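Local structure of Mll3558 protein (Mesorhizobium loti, 3RD6) at residues V23-A26 with A31-R34; A74-I79 with Q83-S88; Q96-S101 with V128-G133; T103-T108 with T114-T119. The protein is of unknown function but belongs to the AHA1 family of Bet v 1-like proteins, named after the activator of the Hsp90 ATPase. All coordinates share one frame; numbering follows the deposited sequence.

Interactions 2 and 4 are antiparallel strand pairings in one sheet, joined to each other because strands 84-93 and 96-110 are neighbours. Both set a hydrophobic face toward the helices and a more polar face toward the second subunit, but 74-79 with 83-88 contains a beta bulge and a salt bridge, whereas 103-108 with 114-119 keeps an unbroken register. Interaction 1 is a buried contact between two short helices and is made by carbon packing without cross-segment hydrogen bonds; F24 and V23 carry it onto interactions 2 and 4. Interaction 3 lies at the surface, on the other side of the chain's centre from interaction 1, and rests on sparse contacts of one methionine.

Interaction 1 (V23-A26 with A31-R34); sequences VFHA and ATVR
T32 turns its methyl group onto A26, so that CG2 lies 3.5 Å from A26 CA and 3.9 Å from A26 CB. The torsion sorts the two branches of the threonine: CG2 stands anti to the backbone N and faces helix 20-28, while OG1 (chi1 -66°) stays beside the backbone N and bonds to D29 OD2 in the turn between the helices. H25 crosses the threonine at about a right angle. The nearest ring atom, H25 NE2, stays 3.9 Å from T32 OG1, a loose approach and no hydrogen bond. V33 sends CG2, the branch beside its own backbone N, to 3.4 Å from A26 O; that carbonyl oxygen is taken up by W36 NE1 farther along helix 30-36. With a serine in place of T32, the missing methyl would probably leave a gap over A26. The two helices form the short helical pair that follows the first strand in Bet v 1-like folds. Helix 131-148 meets it through L145 on A26 and E148 on T32, strand 47-50 through F50 on V33, and strand 113-125 through V23.

Interaction 2 (A74-I79 with Q83-S88); sequences AQFQDI and QRIVFS
Q77 and D78 sit opposite V86 in a classic beta bulge: their backbone N atoms donate to the single acceptor V86 O, at 2.7 Å from Q77 N and 3.1 Å from D78 N, from the same face of its plane. The bulge shifts the register by one and turns the Q77 side chain toward the partner strand. CB lies 3.5 Å from V86 O and packs on V86 CG1. CG, placed beside the backbone N (chi1 -57°), passes F87 CA, and the bend at chi2 (-64°) carries the amide to S88, where NE2 makes a weak bond of 3.2 Å to OG. OE1 is bonded to R90 of the second subunit. D78 OD1 forms a salt bridge with R84, whose NE (2.8 Å) and NH2 both reach it through weak, bent bonds, the carboxylate and guanidinium planes 60° apart; water 1 donates to D78 OD2 and is held weakly by R84 NH2. R84 also makes a cation-pi contact with F125 of the second subunit. On the opposite face the F76 and F87 side chains run side by side, and F76 CE1 touches I85 CG2 at 4.1 Å. Strand 96-110 continues the sheet beyond 84-88, while helix 20-28 packs F24 on I79 and I85.

Interaction 3 (Q96-S101 with V128-G133); sequences QPMSAS and VDSAKG
The connection that leads from strand 113-125, the last in sequence, into the long C-terminal helix passes the beginning of strand 96-110, and there V128 and S130 meet M98. The contact is thin, with 129 Å² buried in all and no hydrogen bond between the segments. V128 stands nearest in the backbone, its CA 6.5 Å from M98 CA, and its CB points toward the strand. The branch that touches is CG1, which lies 4.2 Å from M98 CB and 4.1 Å from M98 O, so the valine meets the root of the methionine and its carbonyl. The far end of the same methionine serves the other residue. Its chain runs out straight through chi2 (-169°) and then bends at chi3 (-75°), which brings CE to 4.0 Å from S130 OG and 4.2 Å from S130 CB. These are van der Waals approaches of a methyl group to a serine side chain. Strand 96-110 bulges here, M98 and S99 sharing M91 of strand 84-93 as their counterpart, an irregularity in the antiparallel sheet that the C-terminal helix crosses in this Bet v 1-like fold. F124 of strand 113-125 touches S99, S130 and A131, joining the strand to the first turn of helix 131-148. D129, whose CB points away from strand 96-110, packs on I6 of the first strand, while P97 and A100 lie against D78 and Q77 of the second subunit.

Interaction 4 (T103-T108 with T114-T119); sequences TTVELT and TRLTYT
V105 and T103 both pack against the ring of Y118. The methyl CG2 of T103 lies over one face of the ring, 4.2 Å from its centroid and 26° off the normal, a CH-pi contact; V105 CG2 comes in obliquely and is 3.8 Å from Y118 CD1. A phenylalanine in place of Y118 would probably cost E120 OE2 its hydrogen bond with the tyrosine OH. Farther along the same face L107 and L116 lie side by side, CD2 of the first 3.5 Å from CD1 of the second. The other face is more polar. With CG anti to the carbonyl carbon (chi1 -48°), the E106 chain is laid alongside T117, and E106 CG is 3.7 Å from T117 CG2. Water 2 lies between T117 O, at 2.9 Å, and T119 OG1, at 2.8 Å, with E106 OE2 also within bonding distance. What positions these side chains is a regular antiparallel pairing with three hydrogen-bonded pairs, T104 with T119, E106 with T117 and T108 with R115, each closed by two backbone bonds; T104 N to T119 O measures 3.0 Å. Strands 84-93 and 5-16 flank the hairpin. Helix 20-28 packs F27 on V105 and L116, helix 131-148 places L142 against L116 and Y118, and on the polar face T104 OG1 bonds to H7 of the second subunit.

Interaction 1 (V23-A26 with A31-R34)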
loop_
_atom_site.group_PDB
_atom_site.type_symbol
_atom_site.label_atom_id
_atom_site.label_comp_id
_atom_site.label_asym_id
_atom_site.label_seq_id
_atom_site.Cartn_x
_atom_site.Cartn_y
_atom_site.Cartn_z
ATOM N N VAL A 23 -3.493 15.158 -17.932
ATOM C CA VAL A 23 -2.525 14.516 -17.038
ATOM C C VAL A 23 -3.047 13.212 -16.433
ATOM O O VAL A 23 -2.301 12.250 -16.265
ATOM C CB VAL A 23 -2.093 15.460 -15.909
ATOM C CG1 VAL A 23 -0.999 14.838 -15.073
ATOM C CG2 VAL A 23 -1.648 16.770 -16.497
ATOM N N PHE A 24 -4.331 13.169 -16.108
ATOM C CA PHE A 24 -4.903 11.950 -15.563
ATOM C C PHE A 24 -4.665 10.894 -16.613
ATOM O O PHE A 24 -4.076 9.863 -16.342
ATOM C CB PHE A 24 -6.408 12.091 -15.348
ATOM C CG PHE A 24 -7.059 10.853 -14.776
ATOM C CD1 PHE A 24 -6.901 10.529 -13.430
ATOM C CD2 PHE A 24 -7.837 10.022 -15.577
ATOM C CE1 PHE A 24 -7.514 9.403 -12.894
ATOM C CE2 PHE A 24 -8.452 8.893 -15.044
ATOM C CZ PHE A 24 -8.292 8.584 -13.699
ATOM N N HIS A 25 -5.119 11.184 -17.824
ATOM C CA HIS A 25 -4.977 10.282 -18.955
ATOM C C HIS A 25 -3.595 9.651 -19.009
ATOM O O HIS A 25 -3.461 8.440 -19.178
ATOM C CB HIS A 25 -5.232 11.042 -20.261
ATOM C CG HIS A 25 -5.226 10.169 -21.474
ATOM N ND1 HIS A 25 -6.224 9.255 -21.739
ATOM C CD2 HIS A 25 -4.319 10.033 -22.471
ATOM C CE1 HIS A 25 -5.929 8.591 -22.841
ATOM N NE2 HIS A 25 -4.775 9.044 -23.304
ATOM N N ALA A 26 -2.566 10.477 -18.860
ATOM C CA ALA A 26 -1.181 9.998 -18.910
ATOM C C ALA A 26 -0.876 8.915 -17.871
ATOM O O ALA A 26 0.170 8.261 -17.929
ATOM C CB ALA A 26 -0.219 11.176 -18.734
ATOM N N ALA A 31 -0.886 2.704 -23.104
ATOM C CA ALA A 31 0.062 3.157 -24.125
ATOM C C ALA A 31 0.862 4.389 -23.677
ATOM O O ALA A 31 2.101 4.371 -23.669
ATOM C CB ALA A 31 -0.678 3.462 -25.417
ATOM N N THR A 32 0.157 5.459 -23.316
ATOM C CA THR A 32 0.830 6.664 -22.873
ATOM C C THR A 32 1.784 6.315 -21.732
ATOM O O THR A 32 2.968 6.664 -21.765
ATOM C CB THR A 32 -0.166 7.727 -22.379
ATOM O OG1 THR A 32 -0.963 8.172 -23.471
ATOM C CG2 THR A 32 0.578 8.922 -21.794
ATOM N N VAL A 33 1.265 5.615 -20.729
ATOM C CA VAL A 33 2.073 5.238 -19.580
ATOM C C VAL A 33 3.388 4.606 -20.009
ATOM O O VAL A 33 4.451 4.992 -19.522
ATOM C CB VAL A 33 1.305 4.256 -18.644
ATOM C CG1 VAL A 33 2.156 3.868 -17.461
ATOM C CG2 VAL A 33 0.036 4.894 -18.159
ATOM N N ARG A 34 3.315 3.658 -20.937
ATOM C CA ARG A 34 4.510 2.948 -21.405
ATOM C C ARG A 34 5.555 3.805 -22.092
ATOM O O ARG A 34 6.554 3.281 -22.560
ATOM C CB ARG A 34 4.136 1.801 -22.352
ATOM C CG ARG A 34 3.368 0.658 -21.695
ATOM C CD ARG A 34 3.509 -0.637 -22.505
ATOM N NE ARG A 34 4.912 -0.977 -22.722
ATOM C CZ ARG A 34 5.368 -2.209 -22.918
ATOM N NH1 ARG A 34 4.534 -3.245 -22.926
ATOM N NH2 ARG A 34 6.668 -2.404 -23.095
#

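Interaction 2 (A74-I79 with Q83-S88)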
loop_
_atom_site.group_PDB
_atom_site.type_symbol
_atom_site.label_atom_id
_atom_site.label_comp_id
_atom_site.label_asym_id
_atom_site.label_seq_id
_atom_site.Cartn_x
_atom_site.Cartn_y
_atom_site.Cartn_z
ATOM N N ALA A 74 2.269 -3.873 -8.351
ATOM C CA ALA A 74 1.379 -2.886 -7.774
ATOM C C ALA A 74 -0.098 -3.257 -7.910
ATOM O O ALA A 74 -0.465 -4.003 -8.791
ATOM C CB ALA A 74 1.635 -1.531 -8.424
ATOM N N GLN A 75 -0.937 -2.739 -7.017
ATOM C CA GLN A 75 -2.381 -2.975 -7.085
ATOM C C GLN A 75 -3.112 -1.660 -6.846
ATOM O O GLN A 75 -2.775 -0.932 -5.921
ATOM C CB GLN A 75 -2.844 -3.988 -6.043
ATOM C CG GLN A 75 -4.176 -4.637 -6.437
ATOM C CD GLN A 75 -4.877 -5.383 -5.307
ATOM O OE1 GLN A 75 -5.363 -4.777 -4.345
ATOM N NE2 GLN A 75 -4.942 -6.716 -5.430
ATOM N N PHE A 76 -4.098 -1.346 -7.682
ATOM C CA PHE A 76 -4.832 -0.102 -7.531
ATOM C C PHE A 76 -5.794 -0.209 -6.375
ATOM O O PHE A 76 -6.523 -1.183 -6.255
ATOM C CB PHE A 76 -5.534 0.267 -8.859
ATOM C CG PHE A 76 -4.586 0.704 -9.911
ATOM C CD1 PHE A 76 -3.950 1.931 -9.802
ATOM C CD2 PHE A 76 -4.218 -0.153 -10.931
ATOM C CE1 PHE A 76 -2.945 2.298 -10.690
ATOM C CE2 PHE A 76 -3.204 0.204 -11.832
ATOM C CZ PHE A 76 -2.564 1.418 -11.715
ATOM N N GLN A 77 -5.768 0.805 -5.517
ATOM C CA GLN A 77 -6.607 0.843 -4.315
ATOM C C GLN A 77 -7.783 1.806 -4.434
ATOM O O GLN A 77 -8.825 1.629 -3.793
ATOM C CB GLN A 77 -5.777 1.268 -3.069
ATOM C CG GLN A 77 -4.550 0.425 -2.728
ATOM C CD GLN A 77 -4.890 -0.995 -2.364
ATOM O OE1 GLN A 77 -5.862 -1.240 -1.648
ATOM N NE2 GLN A 77 -4.079 -1.945 -2.834
ATOM N N ASP A 78 -7.588 2.865 -5.207
ATOM C CA ASP A 78 -8.640 3.862 -5.362
ATOM C C ASP A 78 -8.392 4.754 -6.562
ATOM O O ASP A 78 -7.257 5.162 -6.820
ATOM C CB ASP A 78 -8.744 4.715 -4.095
ATOM C CG ASP A 78 -9.824 5.792 -4.194
ATOM O OD1 ASP A 78 -9.484 6.984 -4.352
ATOM O OD2 ASP A 78 -11.022 5.448 -4.124
ATOM N N ILE A 79 -9.472 5.031 -7.294
ATOM C CA ILE A 79 -9.438 5.875 -8.484
ATOM C C ILE A 79 -10.631 6.839 -8.499
ATOM O O ILE A 79 -11.784 6.422 -8.380
ATOM C CB ILE A 79 -9.494 5.032 -9.800
ATOM C CG1 ILE A 79 -8.301 4.074 -9.897
ATOM C CG2 ILE A 79 -9.525 5.960 -11.004
ATOM C CD1 ILE A 79 -8.316 3.180 -11.143
ATOM N N GLN A 83 -8.873 13.168 -10.895
ATOM C CA GLN A 83 -8.476 13.823 -9.663
ATOM C C GLN A 83 -7.598 13.034 -8.694
ATOM O O GLN A 83 -6.817 13.640 -7.963
ATOM C CB GLN A 83 -9.715 14.323 -8.945
ATOM N N ARG A 84 -7.709 11.704 -8.671
ATOM C CA ARG A 84 -6.899 10.935 -7.717
ATOM C C ARG A 84 -6.553 9.505 -8.094
ATOM O O ARG A 84 -7.350 8.792 -8.694
ATOM C CB ARG A 84 -7.588 10.930 -6.353
ATOM C CG ARG A 84 -6.828 10.220 -5.253
ATOM C CD ARG A 84 -7.557 10.350 -3.924
ATOM N NE ARG A 84 -8.859 9.675 -3.922
ATOM C CZ ARG A 84 -9.816 9.889 -3.022
ATOM N NH1 ARG A 84 -9.631 10.766 -2.045
ATOM N NH2 ARG A 84 -10.960 9.222 -3.100
ATOM N N ILE A 85 -5.341 9.090 -7.742
ATOM C CA ILE A 85 -4.923 7.727 -8.021
ATOM C C ILE A 85 -4.154 7.188 -6.823
ATOM O O ILE A 85 -3.173 7.788 -6.383
ATOM C CB ILE A 85 -4.034 7.643 -9.286
ATOM C CG1 ILE A 85 -4.811 8.172 -10.500
ATOM C CG2 ILE A 85 -3.574 6.195 -9.504
ATOM C CD1 ILE A 85 -4.083 8.058 -11.816
ATOM N N VAL A 86 -4.628 6.067 -6.284
ATOM C CA VAL A 86 -3.971 5.447 -5.146
ATOM C C VAL A 86 -3.682 3.978 -5.396
ATOM O O VAL A 86 -4.554 3.200 -5.771
ATOM C CB VAL A 86 -4.812 5.548 -3.848
ATOM C CG1 VAL A 86 -4.068 4.888 -2.701
ATOM C CG2 VAL A 86 -5.117 7.014 -3.498
ATOM N N PHE A 87 -2.428 3.614 -5.199
ATOM C CA PHE A 87 -2.014 2.239 -5.367
ATOM C C PHE A 87 -0.860 1.942 -4.414
ATOM O O PHE A 87 -0.126 2.827 -3.994
ATOM C CB PHE A 87 -1.587 1.947 -6.822
ATOM C CG PHE A 87 -0.326 2.665 -7.256
ATOM C CD1 PHE A 87 -0.385 3.909 -7.847
ATOM C CD2 PHE A 87 0.927 2.064 -7.103
ATOM C CE1 PHE A 87 0.773 4.531 -8.274
ATOM C CE2 PHE A 87 2.094 2.691 -7.536
ATOM C CZ PHE A 87 2.013 3.917 -8.120
ATOM N N SER A 88 -0.744 0.678 -4.056
ATOM C CA SER A 88 0.311 0.189 -3.196
ATOM C C SER A 88 1.175 -0.605 -4.166
ATOM O O SER A 88 0.740 -0.915 -5.278
ATOM C CB SER A 88 -0.258 -0.762 -2.145
ATOM O OG SER A 88 -0.877 -1.890 -2.744
HETATM O O HOH W 1 -12.883 7.281 -3.621
#

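Interaction 3 (Q96-S101 with V128-G133)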
loop_
_atom_site.group_PDB
_atom_site.type_symbol
_atom_site.label_atom_id
_atom_site.label_comp_id
_atom_site.label_asym_id
_atom_site.label_seq_id
_atom_site.Cartn_x
_atom_site.Cartn_y
_atom_site.Cartn_z
ATOM N N GLN A 96 15.822 -10.528 -3.571
ATOM C CA GLN A 96 15.820 -9.654 -2.400
ATOM C C GLN A 96 14.741 -8.595 -2.514
ATOM O O GLN A 96 14.804 -7.740 -3.389
ATOM C CB GLN A 96 17.173 -8.942 -2.235
ATOM C CG GLN A 96 18.386 -9.863 -2.320
ATOM C CD GLN A 96 18.542 -10.789 -1.124
ATOM O OE1 GLN A 96 19.038 -11.909 -1.252
ATOM N NE2 GLN A 96 18.133 -10.320 0.046
ATOM N N PRO A 97 13.711 -8.657 -1.653
ATOM C CA PRO A 97 12.615 -7.676 -1.664
ATOM C C PRO A 97 13.066 -6.410 -0.957
ATOM O O PRO A 97 13.255 -6.403 0.255
ATOM C CB PRO A 97 11.498 -8.403 -0.926
ATOM C CG PRO A 97 12.239 -9.242 0.044
ATOM C CD PRO A 97 13.372 -9.799 -0.784
ATOM N N MET A 98 13.241 -5.343 -1.725
ATOM C CA MET A 98 13.711 -4.092 -1.172
ATOM C C MET A 98 12.699 -3.162 -0.509
ATOM O O MET A 98 13.089 -2.331 0.313
ATOM C CB MET A 98 14.518 -3.315 -2.225
ATOM C CG MET A 98 13.964 -3.316 -3.628
ATOM S SD MET A 98 15.164 -2.635 -4.806
ATOM C CE MET A 98 15.069 -0.944 -4.465
ATOM N N SER A 99 11.409 -3.293 -0.820
ATOM C CA SER A 99 10.418 -2.409 -0.205
ATOM C C SER A 99 8.980 -2.591 -0.644
ATOM O O SER A 99 8.708 -3.209 -1.660
ATOM C CB SER A 99 10.789 -0.975 -0.503
ATOM O OG SER A 99 10.555 -0.714 -1.880
ATOM N N ALA A 100 8.073 -2.002 0.137
ATOM C CA ALA A 100 6.628 -1.995 -0.124
ATOM C C ALA A 100 6.168 -0.601 0.247
ATOM O O ALA A 100 6.604 -0.047 1.241
ATOM C CB ALA A 100 5.909 -3.020 0.726
ATOM N N SER A 101 5.305 -0.015 -0.557
ATOM C CA SER A 101 4.840 1.318 -0.253
ATOM C C SER A 101 3.456 1.600 -0.800
ATOM O O SER A 101 2.847 0.779 -1.473
ATOM C CB SER A 101 5.850 2.373 -0.753
ATOM O OG SER A 101 6.600 1.927 -1.847
ATOM N N VAL A 128 18.547 -1.811 3.586
ATOM C CA VAL A 128 18.219 -0.996 2.430
ATOM C C VAL A 128 17.425 0.273 2.732
ATOM O O VAL A 128 16.358 0.229 3.334
ATOM C CB VAL A 128 17.438 -1.841 1.381
ATOM C CG1 VAL A 128 16.903 -0.954 0.264
ATOM C CG2 VAL A 128 18.351 -2.902 0.808
ATOM N N ASP A 129 17.980 1.409 2.321
ATOM C CA ASP A 129 17.309 2.694 2.473
ATOM C C ASP A 129 17.339 3.317 1.091
ATOM O O ASP A 129 18.234 4.091 0.758
ATOM C CB ASP A 129 18.020 3.620 3.466
ATOM C CG ASP A 129 17.237 4.918 3.714
ATOM O OD1 ASP A 129 16.928 5.629 2.732
ATOM O OD2 ASP A 129 16.925 5.226 4.885
ATOM N N SER A 130 16.355 2.952 0.281
ATOM C CA SER A 130 16.251 3.452 -1.075
ATOM C C SER A 130 15.326 4.653 -1.165
ATOM O O SER A 130 15.079 5.164 -2.253
ATOM C CB SER A 130 15.755 2.328 -2.001
ATOM O OG SER A 130 14.627 1.660 -1.451
ATOM N N ALA A 131 14.822 5.116 -0.026
ATOM C CA ALA A 131 13.908 6.256 -0.019
ATOM C C ALA A 131 14.486 7.399 -0.844
ATOM O O ALA A 131 13.826 7.949 -1.727
ATOM C CB ALA A 131 13.663 6.710 1.412
ATOM N N LYS A 132 15.743 7.721 -0.561
ATOM C CA LYS A 132 16.455 8.799 -1.230
ATOM C C LYS A 132 16.509 8.561 -2.730
ATOM O O LYS A 132 16.068 9.419 -3.519
ATOM C CB LYS A 132 17.866 8.909 -0.654
ATOM C CG LYS A 132 17.905 9.203 0.855
ATOM C CD LYS A 132 17.048 8.220 1.662
ATOM C CE LYS A 132 17.144 8.450 3.168
ATOM N NZ LYS A 132 16.873 9.859 3.562
ATOM N N GLY A 133 17.036 7.394 -3.112
ATOM C CA GLY A 133 17.132 7.029 -4.516
ATOM C C GLY A 133 15.790 6.915 -5.232
ATOM O O GLY A 133 15.690 7.204 -6.431
#

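Interaction 4 (T103-T108 with T114-T119)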
loop_
_atom_site.group_PDB
_atom_site.type_symbol
_atom_site.label_atom_id
_atom_site.label_comp_id
_atom_site.label_asym_id
_atom_site.label_seq_id
_atom_site.Cartn_x
_atom_site.Cartn_y
_atom_site.Cartn_z
ATOM N N THR A 103 1.275 4.617 -2.834
ATOM C CA THR A 103 1.369 5.809 -3.638
ATOM C C THR A 103 0.020 6.459 -3.768
ATOM O O THR A 103 -1.004 5.798 -3.872
ATOM C CB THR A 103 1.872 5.511 -5.028
ATOM O OG1 THR A 103 3.236 5.092 -4.943
ATOM C CG2 THR A 103 1.787 6.749 -5.903
ATOM N N THR A 104 0.037 7.781 -3.744
ATOM C CA THR A 104 -1.158 8.591 -3.887
ATOM C C THR A 104 -0.780 9.680 -4.876
ATOM O O THR A 104 0.247 10.334 -4.742
ATOM C CB THR A 104 -1.577 9.243 -2.539
ATOM O OG1 THR A 104 -1.722 8.224 -1.544
ATOM C CG2 THR A 104 -2.886 9.992 -2.683
ATOM N N VAL A 105 -1.599 9.832 -5.903
ATOM C CA VAL A 105 -1.399 10.860 -6.918
ATOM C C VAL A 105 -2.648 11.740 -6.913
ATOM O O VAL A 105 -3.758 11.267 -7.169
ATOM C CB VAL A 105 -1.251 10.246 -8.313
ATOM C CG1 VAL A 105 -1.010 11.349 -9.350
ATOM C CG2 VAL A 105 -0.150 9.229 -8.299
ATOM N N GLU A 106 -2.465 13.017 -6.606
ATOM C CA GLU A 106 -3.580 13.950 -6.587
ATOM C C GLU A 106 -3.424 14.953 -7.727
ATOM O O GLU A 106 -2.309 15.403 -8.024
ATOM C CB GLU A 106 -3.624 14.685 -5.252
ATOM C CG GLU A 106 -3.512 13.768 -4.053
ATOM C CD GLU A 106 -3.804 14.483 -2.756
ATOM O OE1 GLU A 106 -4.822 15.202 -2.710
ATOM O OE2 GLU A 106 -3.033 14.316 -1.782
ATOM N N LEU A 107 -4.540 15.281 -8.369
ATOM C CA LEU A 107 -4.547 16.234 -9.465
ATOM C C LEU A 107 -5.655 17.243 -9.218
ATOM O O LEU A 107 -6.830 16.963 -9.479
ATOM C CB LEU A 107 -4.795 15.520 -10.789
ATOM C CG LEU A 107 -3.791 14.417 -11.093
ATOM C CD1 LEU A 107 -4.180 13.723 -12.379
ATOM C CD2 LEU A 107 -2.396 15.016 -11.184
ATOM N N THR A 108 -5.282 18.411 -8.700
ATOM C CA THR A 108 -6.241 19.468 -8.425
ATOM C C THR A 108 -6.164 20.544 -9.490
ATOM O O THR A 108 -5.082 20.874 -9.974
ATOM C CB THR A 108 -5.989 20.094 -7.051
ATOM O OG1 THR A 108 -4.583 20.266 -6.846
ATOM C CG2 THR A 108 -6.545 19.194 -5.949
ATOM N N THR A 114 -2.659 22.121 -14.233
ATOM C CA THR A 114 -2.906 21.011 -13.330
ATOM C C THR A 114 -1.887 20.903 -12.188
ATOM O O THR A 114 -0.672 20.949 -12.412
ATOM C CB THR A 114 -2.926 19.694 -14.107
ATOM O OG1 THR A 114 -3.269 18.625 -13.221
ATOM C CG2 THR A 114 -1.571 19.426 -14.714
ATOM N N ARG A 115 -2.392 20.773 -10.963
ATOM C CA ARG A 115 -1.532 20.650 -9.790
ATOM C C ARG A 115 -1.381 19.175 -9.441
ATOM O O ARG A 115 -2.364 18.500 -9.117
ATOM C CB ARG A 115 -2.136 21.405 -8.604
ATOM C CG ARG A 115 -1.225 21.501 -7.386
ATOM C CD ARG A 115 0.004 22.334 -7.675
ATOM N NE ARG A 115 0.931 22.355 -6.548
ATOM C CZ ARG A 115 0.616 22.735 -5.313
ATOM N NH1 ARG A 115 -0.617 23.132 -5.025
ATOM N NH2 ARG A 115 1.538 22.717 -4.359
ATOM N N LEU A 116 -0.150 18.673 -9.507
ATOM C CA LEU A 116 0.096 17.267 -9.211
ATOM C C LEU A 116 0.961 17.061 -7.997
ATOM O O LEU A 116 2.145 17.372 -8.005
ATOM C CB LEU A 116 0.743 16.563 -10.409
ATOM C CG LEU A 116 1.179 15.101 -10.235
ATOM C CD1 LEU A 116 1.053 14.371 -11.550
ATOM C CD2 LEU A 116 2.606 15.034 -9.734
ATOM N N THR A 117 0.346 16.543 -6.943
ATOM C CA THR A 117 1.068 16.243 -5.721
ATOM C C THR A 117 1.151 14.720 -5.644
ATOM O O THR A 117 0.137 14.027 -5.512
ATOM C CB THR A 117 0.365 16.851 -4.476
ATOM O OG1 THR A 117 0.992 16.360 -3.287
ATOM C CG2 THR A 117 -1.104 16.510 -4.462
ATOM N N TYR A 118 2.376 14.220 -5.772
ATOM C CA TYR A 118 2.673 12.794 -5.756
ATOM C C TYR A 118 3.271 12.440 -4.386
ATOM O O TYR A 118 4.371 12.848 -4.064
ATOM C CB TYR A 118 3.665 12.506 -6.890
ATOM C CG TYR A 118 3.929 11.055 -7.234
ATOM C CD1 TYR A 118 3.388 10.483 -8.392
ATOM C CD2 TYR A 118 4.779 10.275 -6.449
ATOM C CE1 TYR A 118 3.694 9.170 -8.772
ATOM C CE2 TYR A 118 5.093 8.951 -6.816
ATOM C CZ TYR A 118 4.541 8.408 -7.984
ATOM O OH TYR A 118 4.840 7.109 -8.327
ATOM N N THR A 119 2.530 11.684 -3.581
ATOM C CA THR A 119 2.983 11.287 -2.247
ATOM C C THR A 119 3.283 9.798 -2.132
ATOM O O THR A 119 2.484 8.960 -2.554
ATOM C CB THR A 119 1.923 11.625 -1.178
ATOM O OG1 THR A 119 1.561 13.004 -1.277
ATOM C CG2 THR A 119 2.474 11.339 0.221
HETATM O O HOH W 2 -0.586 12.610 -3.059
#